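Local coordinates for FEZ-1 protein (Fluoribacter gormanii, PDB 5WCK) that probably hydrolyses the beta-lactam ring of antibiotics as a monomeric subclass B3 metallo-beta-lactamase with two zinc ions in its active site, at residues S41-N46 against A72-A77. The protein carries 2 engineered substitutions. Numbering follows the deposited sequence.
With ZN (zinc ion), chain C; ZN (zinc ion), chain D.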
loop_
_atom_site.group_PDB
_atom_site.type_symbol
_atom_site.label_atom_id
_atom_site.label_comp_id
_atom_site.label_asym_id
_atom_site.label_seq_id
_atom_site.Cartn_x
_atom_site.Cartn_y
_atom_site.Cartn_z
ATOM N N SER A 41 -4.877 -3.194 6.082
ATOM C CA SER A 41 -5.510 -3.554 7.376
ATOM C C SER A 41 -4.494 -3.411 8.519
ATOM O O SER A 41 -4.906 -3.436 9.648
ATOM C CB SER A 41 -6.054 -4.939 7.306
ATOM O OG SER A 41 -5.036 -5.805 6.870
ATOM N N ASP A 42 -3.212 -3.264 8.176
ATOM C CA ASP A 42 -2.157 -2.990 9.163
ATOM C C ASP A 42 -2.062 -4.135 10.180
ATOM O O ASP A 42 -2.346 -5.282 9.875
ATOM C CB ASP A 42 -2.357 -1.601 9.755
ATOM C CG ASP A 42 -2.461 -0.492 8.721
ATOM O OD1 ASP A 42 -2.027 -0.733 7.573
ATOM O OD2 ASP A 42 -2.956 0.597 9.084
ATOM N N LEU A 43 -1.570 -3.827 11.383
ATOM C CA LEU A 43 -1.463 -4.863 12.425
ATOM C C LEU A 43 -2.850 -5.118 13.032
ATOM O O LEU A 43 -3.719 -4.235 12.998
ATOM C CB LEU A 43 -0.507 -4.378 13.515
ATOM C CG LEU A 43 0.880 -3.961 13.059
ATOM C CD1 LEU A 43 1.658 -3.369 14.225
ATOM C CD2 LEU A 43 1.620 -5.122 12.432
ATOM N N GLU A 44 -3.027 -6.293 13.651
ATOM C CA GLU A 44 -4.279 -6.578 14.363
ATOM C C GLU A 44 -4.609 -5.453 15.347
ATOM O O GLU A 44 -5.770 -5.036 15.463
ATOM C CB GLU A 44 -4.190 -7.910 15.103
ATOM C CG GLU A 44 -4.299 -9.113 14.208
ATOM C CD GLU A 44 -4.393 -10.416 14.986
ATOM O OE1 GLU A 44 -4.079 -11.483 14.417
ATOM O OE2 GLU A 44 -4.747 -10.349 16.178
ATOM N N ALA A 45 -3.582 -4.956 16.067
ATOM C CA ALA A 45 -3.744 -3.860 17.035
ATOM C C ALA A 45 -4.240 -2.564 16.379
ATOM O O ALA A 45 -4.766 -1.695 17.061
ATOM C CB ALA A 45 -2.430 -3.625 17.744
ATOM N N ASN A 46 -4.051 -2.411 15.059
ATOM C CA ASN A 46 -4.439 -1.180 14.397
ATOM C C ASN A 46 -5.888 -1.234 13.893
ATOM O O ASN A 46 -6.414 -0.192 13.494
ATOM C CB ASN A 46 -3.522 -0.867 13.211
ATOM C CG ASN A 46 -2.068 -0.736 13.602
ATOM O OD1 ASN A 46 -1.205 -1.285 12.930
ATOM N ND2 ASN A 46 -1.782 -0.056 14.708
ATOM N N ALA A 72 1.686 -8.177 0.491
ATOM C CA ALA A 72 1.442 -9.255 1.463
ATOM C C ALA A 72 2.604 -9.379 2.456
ATOM O O ALA A 72 3.369 -10.330 2.408
ATOM C CB ALA A 72 1.191 -10.561 0.736
ATOM N N HIS A 73 2.717 -8.403 3.357
ATOM C CA HIS A 73 3.516 -8.482 4.565
ATOM C C HIS A 73 2.620 -8.148 5.764
ATOM O O HIS A 73 1.638 -7.412 5.645
ATOM C CB HIS A 73 4.726 -7.549 4.514
ATOM C CG HIS A 73 5.871 -8.057 3.711
ATOM N ND1 HIS A 73 6.842 -7.204 3.159
ATOM C CD2 HIS A 73 6.238 -9.318 3.380
ATOM C CE1 HIS A 73 7.745 -7.948 2.539
ATOM N NE2 HIS A 73 7.385 -9.231 2.624
ATOM N N PHE A 74 2.986 -8.692 6.925
ATOM C CA PHE A 74 2.159 -8.544 8.129
ATOM C C PHE A 74 1.836 -7.081 8.457
ATOM O O PHE A 74 0.744 -6.802 8.981
ATOM C CB PHE A 74 2.818 -9.221 9.342
ATOM C CG PHE A 74 4.003 -8.473 9.888
ATOM C CD1 PHE A 74 5.265 -8.642 9.346
ATOM C CD2 PHE A 74 3.849 -7.549 10.908
ATOM C CE1 PHE A 74 6.350 -7.915 9.813
ATOM C CE2 PHE A 74 4.933 -6.824 11.378
ATOM C CZ PHE A 74 6.182 -7.002 10.827
ATOM N N ASP A 75 2.762 -6.147 8.187
ATOM C CA ASP A 75 2.571 -4.757 8.589
ATOM C C ASP A 75 1.489 -4.075 7.741
ATOM O O ASP A 75 1.021 -3.021 8.145
ATOM C CB ASP A 75 3.879 -3.958 8.601
ATOM C CG ASP A 75 4.661 -3.918 7.302
ATOM O OD1 ASP A 75 4.668 -4.945 6.606
ATOM O OD2 ASP A 75 5.313 -2.883 7.017
ATOM N N HIS A 76 1.127 -4.646 6.583
ATOM C CA HIS A 76 0.057 -4.096 5.749
ATOM C C HIS A 76 -1.204 -4.953 5.743
ATOM O O HIS A 76 -2.276 -4.421 5.427
ATOM C CB HIS A 76 0.575 -3.841 4.321
ATOM C CG HIS A 76 1.822 -3.034 4.353
ATOM N ND1 HIS A 76 1.829 -1.706 4.710
ATOM C CD2 HIS A 76 3.119 -3.389 4.228
ATOM C CE1 HIS A 76 3.075 -1.273 4.767
ATOM N NE2 HIS A 76 3.889 -2.258 4.442
ATOM N N ALA A 77 -1.095 -6.241 6.097
ATOM C CA ALA A 77 -2.166 -7.215 5.837
ATOM C C ALA A 77 -2.572 -8.033 7.074
ATOM O O ALA A 77 -3.491 -8.837 6.956
ATOM C CB ALA A 77 -1.756 -8.146 4.729
HETATM ZN ZN ZN C . 5.917 -2.301 5.148
HETATM ZN ZN ZN D . 6.885 -5.146 3.069
HETATM O O HOH W 1 -0.080 0.029 5.743
HETATM O O HOH W 2 6.652 -4.131 4.740
#
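Two backbone N-H groups converge on one carbonyl where the loop after strand 35-39 passes the short helix 74-77. Ser41 N donates to His76 O over 2.9 Å, and Asp42 N reaches the same oxygen at 3.1 Å from well above the carbonyl plane. A CA-H...O contact, Asp42 CA to Asp75 O at 3.3 Å, extends this backbone seam; Ser41 OG, hydrogen-bonded to Ser80, lies over the backbone of Ala77.

Apolar contact is limited to Leu43, whose CD2 meets the edge of the Phe74 ring, 3.6 Å from CD2 of Phe74, with the two side chains side by side. Leu43 N donates to a lone pair of Asn46 OD1, in the plane of that side-chain carbonyl.

The metal side begins at His76, whose NE2 binds one zinc together with Asp75 OD2, His215 and the water that bridges to the second zinc, held by His73 ND1, His71 and His149. At the far side of the imidazole, His76 ND1 donates to a water lying in the ring plane and hydrogen-bonded to Asp42 OD1; Asp42 OD2 is bound to Ser27. Zinc at NE2 and this water at ND1 together hold the imidazole; Asp42, an outer-shell carboxylate helping to place the water, may make His76 a more electron-rich ligand.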